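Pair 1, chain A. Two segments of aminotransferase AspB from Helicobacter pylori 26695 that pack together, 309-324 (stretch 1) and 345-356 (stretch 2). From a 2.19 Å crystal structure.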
# COMPACT_ATOMS: atom_id res chain seq x y z
N SER A 309 18.08 16.90 10.97
CA SER A 309 17.99 16.34 9.61
C SER A 309 19.42 16.06 9.16
O SER A 309 20.34 16.25 9.93
CB SER A 309 17.26 17.28 8.61
OG SER A 309 18.15 18.19 7.94
N PHE A 310 19.59 15.57 7.94
CA PHE A 310 20.92 15.39 7.38
C PHE A 310 21.15 16.27 6.13
O PHE A 310 22.01 15.97 5.28
CB PHE A 310 21.25 13.90 7.14
CG PHE A 310 20.23 13.12 6.33
CD1 PHE A 310 19.79 13.54 5.09
CD2 PHE A 310 19.80 11.88 6.79
CE1 PHE A 310 18.90 12.78 4.35
CE2 PHE A 310 18.91 11.11 6.04
CZ PHE A 310 18.47 11.57 4.83
N TYR A 311 20.39 17.37 6.03
CA TYR A 311 20.50 18.29 4.90
C TYR A 311 21.29 19.56 5.21
O TYR A 311 21.46 19.94 6.38
CB TYR A 311 19.12 18.71 4.38
CG TYR A 311 18.25 17.55 3.97
CD1 TYR A 311 18.56 16.78 2.86
CD2 TYR A 311 17.13 17.20 4.72
CE1 TYR A 311 17.78 15.69 2.50
CE2 TYR A 311 16.34 16.12 4.36
CZ TYR A 311 16.68 15.36 3.26
OH TYR A 311 15.91 14.27 2.90
N VAL A 312 21.78 20.18 4.13
CA VAL A 312 22.37 21.51 4.15
C VAL A 312 21.58 22.27 3.09
O VAL A 312 21.52 21.83 1.94
CB VAL A 312 23.85 21.53 3.80
CG1 VAL A 312 24.38 22.98 3.79
CG2 VAL A 312 24.65 20.64 4.77
N TYR A 313 20.94 23.38 3.48
CA TYR A 313 20.16 24.25 2.59
C TYR A 313 21.14 25.38 2.28
O TYR A 313 21.20 26.38 3.00
CB TYR A 313 18.89 24.71 3.32
CG TYR A 313 17.81 25.32 2.44
CD1 TYR A 313 17.17 24.57 1.46
CD2 TYR A 313 17.40 26.63 2.63
CE1 TYR A 313 16.17 25.12 0.66
CE2 TYR A 313 16.39 27.19 1.84
CZ TYR A 313 15.79 26.44 0.86
OH TYR A 313 14.79 27.03 0.10
N LEU A 314 21.93 25.19 1.22
CA LEU A 314 23.07 26.06 0.90
C LEU A 314 22.77 27.28 0.02
O LEU A 314 22.37 27.12 -1.13
CB LEU A 314 24.16 25.21 0.22
CG LEU A 314 25.58 25.75 0.10
CD1 LEU A 314 26.26 25.83 1.47
CD2 LEU A 314 26.39 24.85 -0.85
N PRO A 315 22.97 28.51 0.56
CA PRO A 315 22.74 29.72 -0.22
C PRO A 315 23.77 29.84 -1.32
O PRO A 315 24.95 29.72 -1.05
CB PRO A 315 22.95 30.87 0.78
CG PRO A 315 22.97 30.26 2.13
CD PRO A 315 23.40 28.82 1.95
N VAL A 316 23.29 30.04 -2.54
CA VAL A 316 24.15 30.22 -3.73
C VAL A 316 23.47 31.33 -4.52
O VAL A 316 22.36 31.75 -4.18
CB VAL A 316 24.28 28.90 -4.54
CG1 VAL A 316 25.02 27.86 -3.72
CG2 VAL A 316 22.90 28.37 -4.94
N GLN A 317 24.11 31.86 -5.55
CA GLN A 317 23.43 32.94 -6.29
C GLN A 317 22.16 32.37 -6.95
O GLN A 317 21.05 32.84 -6.69
CB GLN A 317 24.39 33.61 -7.27
CG GLN A 317 25.54 34.37 -6.58
N ASN A 318 22.34 31.33 -7.76
CA ASN A 318 21.24 30.66 -8.43
C ASN A 318 21.48 29.16 -8.28
O ASN A 318 22.52 28.65 -8.72
CB ASN A 318 21.20 31.06 -9.91
CG ASN A 318 20.07 30.40 -10.67
OD1 ASN A 318 20.28 29.48 -11.44
ND2 ASN A 318 18.84 30.85 -10.43
N GLY A 319 20.54 28.45 -7.68
CA GLY A 319 20.68 27.00 -7.46
C GLY A 319 20.90 26.17 -8.71
O GLY A 319 21.77 25.26 -8.74
N GLU A 320 20.12 26.45 -9.76
CA GLU A 320 20.22 25.72 -11.02
C GLU A 320 21.59 25.89 -11.65
O GLU A 320 22.25 24.91 -12.01
CB GLU A 320 19.13 26.16 -12.00
CG GLU A 320 17.72 25.59 -11.72
CD GLU A 320 16.78 25.81 -12.92
OE1 GLU A 320 16.48 26.99 -13.24
OE2 GLU A 320 16.37 24.80 -13.55
N ASN A 321 22.02 27.14 -11.78
CA ASN A 321 23.33 27.43 -12.32
C ASN A 321 24.49 26.87 -11.50
O ASN A 321 25.49 26.42 -12.08
CB ASN A 321 23.50 28.95 -12.48
CG ASN A 321 22.64 29.51 -13.59
OD1 ASN A 321 22.02 28.77 -14.36
ND2 ASN A 321 22.61 30.83 -13.70
N PHE A 322 24.36 26.90 -10.18
CA PHE A 322 25.39 26.38 -9.29
C PHE A 322 25.49 24.86 -9.46
O PHE A 322 26.58 24.31 -9.49
CB PHE A 322 25.08 26.74 -7.83
CG PHE A 322 26.16 26.39 -6.85
CD1 PHE A 322 27.21 27.25 -6.62
CD2 PHE A 322 26.12 25.20 -6.13
CE1 PHE A 322 28.22 26.93 -5.70
CE2 PHE A 322 27.10 24.89 -5.21
CZ PHE A 322 28.17 25.75 -5.01
N ALA A 323 24.34 24.21 -9.58
CA ALA A 323 24.30 22.75 -9.77
C ALA A 323 25.02 22.35 -11.05
O ALA A 323 25.77 21.40 -11.04
CB ALA A 323 22.86 22.20 -9.77
N LYS A 324 24.76 23.10 -12.14
CA LYS A 324 25.36 22.85 -13.46
C LYS A 324 26.86 23.00 -13.42
O LYS A 324 27.56 22.13 -13.91
CB LYS A 324 24.77 23.79 -14.54
CG LYS A 324 23.55 23.22 -15.29
CD LYS A 324 22.57 24.29 -15.82
CE LYS A 324 23.19 25.45 -16.58
NZ LYS A 324 22.20 26.56 -16.82
N ILE A 345 10.26 29.80 -4.79
CA ILE A 345 10.93 29.62 -3.50
C ILE A 345 12.00 28.55 -3.73
O ILE A 345 11.75 27.54 -4.41
CB ILE A 345 9.93 29.18 -2.40
CG1 ILE A 345 8.84 30.24 -2.20
CG2 ILE A 345 10.64 28.89 -1.10
CD1 ILE A 345 9.36 31.67 -1.87
N GLY A 346 13.20 28.78 -3.20
CA GLY A 346 14.32 27.85 -3.35
C GLY A 346 15.32 28.21 -4.43
O GLY A 346 16.38 27.59 -4.53
N ALA A 347 14.98 29.22 -5.24
CA ALA A 347 15.80 29.67 -6.38
C ALA A 347 17.26 29.95 -6.05
O ALA A 347 18.13 29.67 -6.88
CB ALA A 347 15.16 30.92 -7.04
N ASP A 348 17.53 30.45 -4.85
CA ASP A 348 18.90 30.81 -4.41
C ASP A 348 19.57 29.77 -3.53
O ASP A 348 20.50 30.11 -2.79
CB ASP A 348 18.84 32.12 -3.62
CG ASP A 348 18.13 33.22 -4.37
OD1 ASP A 348 18.32 33.29 -5.60
OD2 ASP A 348 17.41 34.01 -3.71
N TYR A 349 19.11 28.52 -3.59
CA TYR A 349 19.67 27.43 -2.79
C TYR A 349 19.83 26.13 -3.52
O TYR A 349 19.11 25.86 -4.50
CB TYR A 349 18.74 27.15 -1.60
CG TYR A 349 18.61 28.30 -0.63
CD1 TYR A 349 17.68 29.31 -0.86
CD2 TYR A 349 19.42 28.38 0.50
CE1 TYR A 349 17.57 30.36 0.01
CE2 TYR A 349 19.32 29.44 1.37
CZ TYR A 349 18.39 30.43 1.12
OH TYR A 349 18.27 31.50 1.96
N VAL A 350 20.78 25.32 -3.05
CA VAL A 350 20.90 23.92 -3.47
C VAL A 350 20.80 23.15 -2.16
O VAL A 350 21.26 23.65 -1.11
CB VAL A 350 22.20 23.50 -4.24
CG1 VAL A 350 22.26 24.17 -5.61
CG2 VAL A 350 23.48 23.75 -3.41
N ARG A 351 20.17 21.99 -2.22
CA ARG A 351 20.07 21.12 -1.08
C ARG A 351 21.15 20.08 -1.24
O ARG A 351 21.36 19.55 -2.34
CB ARG A 351 18.71 20.42 -1.00
CG ARG A 351 18.53 19.69 0.33
CD ARG A 351 17.38 18.71 0.31
NE ARG A 351 17.69 17.52 -0.49
CZ ARG A 351 16.81 16.55 -0.72
NH1 ARG A 351 15.60 16.59 -0.17
NH2 ARG A 351 17.15 15.53 -1.47
N LEU A 352 21.82 19.78 -0.12
CA LEU A 352 22.86 18.75 -0.04
C LEU A 352 22.36 17.69 0.96
O LEU A 352 21.89 18.04 2.05
CB LEU A 352 24.18 19.34 0.48
CG LEU A 352 24.85 20.56 -0.17
CD1 LEU A 352 26.19 20.81 0.51
CD2 LEU A 352 25.07 20.38 -1.65
N ALA A 353 22.47 16.40 0.60
CA ALA A 353 22.03 15.29 1.42
C ALA A 353 23.27 14.58 1.94
O ALA A 353 23.94 13.87 1.19
CB ALA A 353 21.13 14.33 0.60
N LEU A 354 23.59 14.77 3.23
CA LEU A 354 24.82 14.22 3.80
C LEU A 354 24.60 12.77 4.26
O LEU A 354 24.62 12.45 5.45
CB LEU A 354 25.32 15.12 4.94
CG LEU A 354 25.47 16.61 4.59
CD1 LEU A 354 26.17 17.29 5.73
CD2 LEU A 354 26.22 16.88 3.27
N VAL A 355 24.44 11.90 3.26
CA VAL A 355 24.07 10.51 3.48
C VAL A 355 25.24 9.52 3.35
O VAL A 355 25.03 8.32 3.20
CB VAL A 355 22.88 10.13 2.55
CG1 VAL A 355 21.66 10.99 2.89
CG2 VAL A 355 23.24 10.28 1.08
N TYR A 356 26.47 10.03 3.45
CA TYR A 356 27.66 9.19 3.38
C TYR A 356 28.41 9.19 4.71
O TYR A 356 28.19 10.06 5.54
CB TYR A 356 28.61 9.67 2.28
CG TYR A 356 28.01 9.59 0.92
CD1 TYR A 356 27.26 10.63 0.42
CD2 TYR A 356 28.19 8.47 0.12
CE1 TYR A 356 26.70 10.58 -0.82
CE2 TYR A 356 27.61 8.39 -1.13
CZ TYR A 356 26.87 9.46 -1.60
OH TYR A 356 26.28 9.43 -2.84
O HOH W 1 17.63 28.06 -9.07

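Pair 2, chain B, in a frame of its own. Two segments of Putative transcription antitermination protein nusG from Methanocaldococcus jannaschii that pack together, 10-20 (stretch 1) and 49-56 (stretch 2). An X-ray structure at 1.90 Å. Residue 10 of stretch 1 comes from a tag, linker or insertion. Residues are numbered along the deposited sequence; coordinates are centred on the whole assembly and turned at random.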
# COMPACT_ATOMS: atom_id res chain seq x y z
N HIS B 10 4.25 0.89 15.03
CA HIS B 10 3.22 0.01 15.57
C HIS B 10 2.03 -0.30 14.66
O HIS B 10 2.07 -1.28 13.91
CB HIS B 10 2.76 0.47 16.96
CG HIS B 10 2.48 1.93 17.06
ND1 HIS B 10 3.45 2.84 17.41
CD2 HIS B 10 1.35 2.64 16.88
CE1 HIS B 10 2.93 4.06 17.42
NE2 HIS B 10 1.65 3.96 17.10
N MET B 11 0.99 0.52 14.72
CA MET B 11 -0.36 0.04 14.32
C MET B 11 -0.64 -0.17 12.82
O MET B 11 -0.37 0.70 11.97
CB MET B 11 -1.44 0.92 14.95
CG MET B 11 -1.35 0.92 16.46
SD MET B 11 -2.76 1.71 17.26
CE MET B 11 -1.97 3.08 18.07
N ILE B 12 -1.18 -1.35 12.52
CA ILE B 12 -1.65 -1.65 11.18
C ILE B 12 -3.07 -2.21 11.29
O ILE B 12 -3.34 -3.03 12.15
CB ILE B 12 -0.77 -2.70 10.51
CG1 ILE B 12 0.68 -2.20 10.42
CG2 ILE B 12 -1.27 -2.98 9.11
CD1 ILE B 12 1.67 -3.32 10.24
N PHE B 13 -3.97 -1.75 10.43
CA PHE B 13 -5.37 -2.20 10.48
C PHE B 13 -5.78 -2.77 9.13
O PHE B 13 -5.31 -2.32 8.08
CB PHE B 13 -6.29 -1.04 10.84
CG PHE B 13 -6.10 -0.54 12.25
CD1 PHE B 13 -6.70 -1.20 13.31
CD2 PHE B 13 -5.29 0.55 12.51
CE1 PHE B 13 -6.51 -0.77 14.62
CE2 PHE B 13 -5.10 1.00 13.82
CZ PHE B 13 -5.71 0.34 14.87
N ALA B 14 -6.66 -3.77 9.16
CA ALA B 14 -7.29 -4.26 7.94
C ALA B 14 -8.61 -3.52 7.72
O ALA B 14 -9.44 -3.47 8.62
CB ALA B 14 -7.49 -5.79 8.02
N VAL B 15 -8.75 -2.90 6.55
CA VAL B 15 -9.97 -2.19 6.17
C VAL B 15 -10.70 -3.09 5.15
O VAL B 15 -10.12 -3.49 4.16
CB VAL B 15 -9.63 -0.84 5.52
CG1 VAL B 15 -10.88 -0.20 4.90
CG2 VAL B 15 -9.02 0.08 6.55
N ARG B 16 -11.95 -3.41 5.42
CA ARG B 16 -12.69 -4.29 4.51
C ARG B 16 -13.24 -3.50 3.33
O ARG B 16 -13.82 -2.46 3.50
CB ARG B 16 -13.81 -5.02 5.24
CG ARG B 16 -14.57 -5.98 4.32
CD ARG B 16 -15.64 -6.78 5.04
NE ARG B 16 -16.32 -7.65 4.07
CZ ARG B 16 -17.47 -8.29 4.30
NH1 ARG B 16 -18.08 -8.15 5.46
NH2 ARG B 16 -18.01 -9.04 3.35
N THR B 17 -13.06 -4.02 2.12
CA THR B 17 -13.58 -3.33 0.97
C THR B 17 -14.38 -4.31 0.15
O THR B 17 -14.39 -5.50 0.45
CB THR B 17 -12.43 -2.81 0.08
OG1 THR B 17 -11.87 -3.90 -0.67
CG2 THR B 17 -11.32 -2.12 0.95
N MET B 18 -15.01 -3.80 -0.91
CA MET B 18 -15.56 -4.67 -1.92
C MET B 18 -14.47 -5.43 -2.65
O MET B 18 -13.39 -4.90 -2.96
CB MET B 18 -16.42 -3.89 -2.92
CG MET B 18 -17.61 -3.24 -2.22
SD MET B 18 -18.59 -2.38 -3.41
CE MET B 18 -19.49 -3.78 -4.12
N VAL B 19 -14.76 -6.69 -2.93
CA VAL B 19 -13.82 -7.55 -3.62
C VAL B 19 -13.54 -6.98 -5.00
O VAL B 19 -14.46 -6.65 -5.74
CB VAL B 19 -14.33 -9.01 -3.70
CG1 VAL B 19 -13.49 -9.84 -4.65
CG2 VAL B 19 -14.36 -9.62 -2.31
N GLY B 20 -12.26 -6.85 -5.34
CA GLY B 20 -11.91 -6.31 -6.64
C GLY B 20 -11.68 -4.81 -6.65
O GLY B 20 -11.16 -4.27 -7.63
N LEU B 49 -5.10 -11.36 -0.73
CA LEU B 49 -6.00 -10.89 0.32
C LEU B 49 -7.16 -10.10 -0.25
O LEU B 49 -7.21 -8.88 -0.12
CB LEU B 49 -5.23 -10.04 1.33
CG LEU B 49 -6.04 -9.62 2.55
CD1 LEU B 49 -6.66 -10.86 3.19
CD2 LEU B 49 -5.15 -8.89 3.55
N LYS B 50 -8.09 -10.79 -0.89
CA LYS B 50 -9.18 -10.09 -1.58
C LYS B 50 -10.20 -9.53 -0.59
O LYS B 50 -10.54 -10.17 0.41
CB LYS B 50 -9.85 -11.03 -2.55
CG LYS B 50 -8.88 -11.88 -3.34
CD LYS B 50 -9.55 -13.17 -3.80
CE LYS B 50 -8.54 -14.31 -3.93
NZ LYS B 50 -9.22 -15.65 -3.86
N GLY B 51 -10.70 -8.33 -0.88
CA GLY B 51 -11.69 -7.68 -0.04
C GLY B 51 -11.15 -6.91 1.13
O GLY B 51 -11.92 -6.43 1.97
N TYR B 52 -9.83 -6.77 1.20
CA TYR B 52 -9.20 -6.02 2.30
C TYR B 52 -8.00 -5.21 1.85
O TYR B 52 -7.28 -5.60 0.95
CB TYR B 52 -8.74 -6.97 3.41
CG TYR B 52 -9.89 -7.69 4.02
CD1 TYR B 52 -10.36 -8.88 3.47
CD2 TYR B 52 -10.56 -7.16 5.11
CE1 TYR B 52 -11.45 -9.54 4.01
CE2 TYR B 52 -11.66 -7.82 5.66
CZ TYR B 52 -12.09 -9.00 5.10
OH TYR B 52 -13.17 -9.65 5.63
N VAL B 53 -7.81 -4.08 2.50
CA VAL B 53 -6.63 -3.26 2.30
C VAL B 53 -6.02 -3.06 3.69
O VAL B 53 -6.76 -2.85 4.67
CB VAL B 53 -6.99 -1.91 1.64
CG1 VAL B 53 -5.80 -0.99 1.58
CG2 VAL B 53 -7.53 -2.15 0.23
N LEU B 54 -4.70 -3.16 3.78
CA LEU B 54 -4.03 -3.01 5.07
C LEU B 54 -3.49 -1.59 5.18
O LEU B 54 -2.85 -1.13 4.25
CB LEU B 54 -2.86 -3.98 5.14
CG LEU B 54 -3.28 -5.46 5.07
CD1 LEU B 54 -2.07 -6.38 5.16
CD2 LEU B 54 -4.27 -5.80 6.16
N VAL B 55 -3.73 -0.93 6.31
CA VAL B 55 -3.37 0.48 6.47
C VAL B 55 -2.50 0.61 7.70
O VAL B 55 -2.92 0.30 8.79
CB VAL B 55 -4.62 1.39 6.63
CG1 VAL B 55 -4.24 2.87 6.86
CG2 VAL B 55 -5.56 1.26 5.40
N GLU B 56 -1.27 1.06 7.49
CA GLU B 56 -0.34 1.34 8.59
C GLU B 56 -0.50 2.81 9.01
O GLU B 56 -0.33 3.74 8.20
CB GLU B 56 1.09 1.04 8.12
CG GLU B 56 2.16 1.12 9.21
CD GLU B 56 3.56 0.92 8.66
OE1 GLU B 56 4.46 0.59 9.45
OE2 GLU B 56 3.75 1.08 7.45

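Both pairs are two-stranded antiparallel ladders entered through a beta turn on stretch 2. Over N, CA and C of 14 central residues they superpose with an RMSD of 0.4 Å, and the strand axes run at 156° in pair 1 and 152° in pair 2, with closest approaches of 4.7 and 4.5 Å. The register is the same: Y311(A), V312(A), Y313(A), L314(A) and P315(A) match I12(B), F13(B), A14(B), V15(B) and R16(B), while Y349(A) through A353(A) match Y52(B) through E56(B).

The hydrogen bonds follow this register. L314(A) N to V350(A) O (2.9 Å) corresponds to V15(B) N to V53(B) O (2.7 Å), and V350(A) N to L314(A) O (3.1 Å) to V53(B) N to V15(B) O (2.9 Å). Where the ladder meets the turn, V316(A) N donates to D348(A) O at 2.8 Å and T17(B) N to G51(B) O at 2.7 Å, both nearly linear. The turns themselves differ: type I from G346(A) to Y349(A), type II from L49(B) to Y52(B). G51(B), at phi/psi 85/7, occupies the position of D348(A), at -99/21; a CB on that backbone would be jammed against the preceding carbonyl and would lie 3.4 Å from V19(B) CG2.

On the face carrying the matched tyrosines, the same backbone supports different packing. In pair 1 the rings of Y313(A) and Y349(A) form an offset stack, with centroids 4.1 Å apart and planes at 14°. A14(B) replaces the first ring, so Y52(B) has no aromatic partner there; A14(B) CB instead lies 3.7 Å from L54(B) CD2 and 4.4 Å from Y52(B) CD2. Beside the tyrosine, P315(A) CG approaches Y349(A) CE2 at 3.8 Å, and R16(B) CB approaches Y52(B) CE2 at 3.6 Å. Farther along, Y311(A) CE1 lies over one face of the R351(A) guanidinium, whereas the matched I12(B) and L54(B) make an aliphatic contact, CG2 to CB at 4.4 Å.

The other face is more alike. L314(A) and V15(B) have side-chain centres 0.7 Å apart, V350(A) and V53(B) 0.5 Å. L314(A) CD2 reaches L352(A) CD1 at 4.3 Å; V15(B) CG2 reaches V55(B) CG2 at 3.8 Å.

Pair 1 adds a helix beginning at G319(A), whose N donates to A347(A) O at 2.8 Å. An ideal CB on G319(A) would clash with Y349(A) O, 2.4 Å away. Buried area is 1050 Å² in pair 1 and 686 Å² in pair 2.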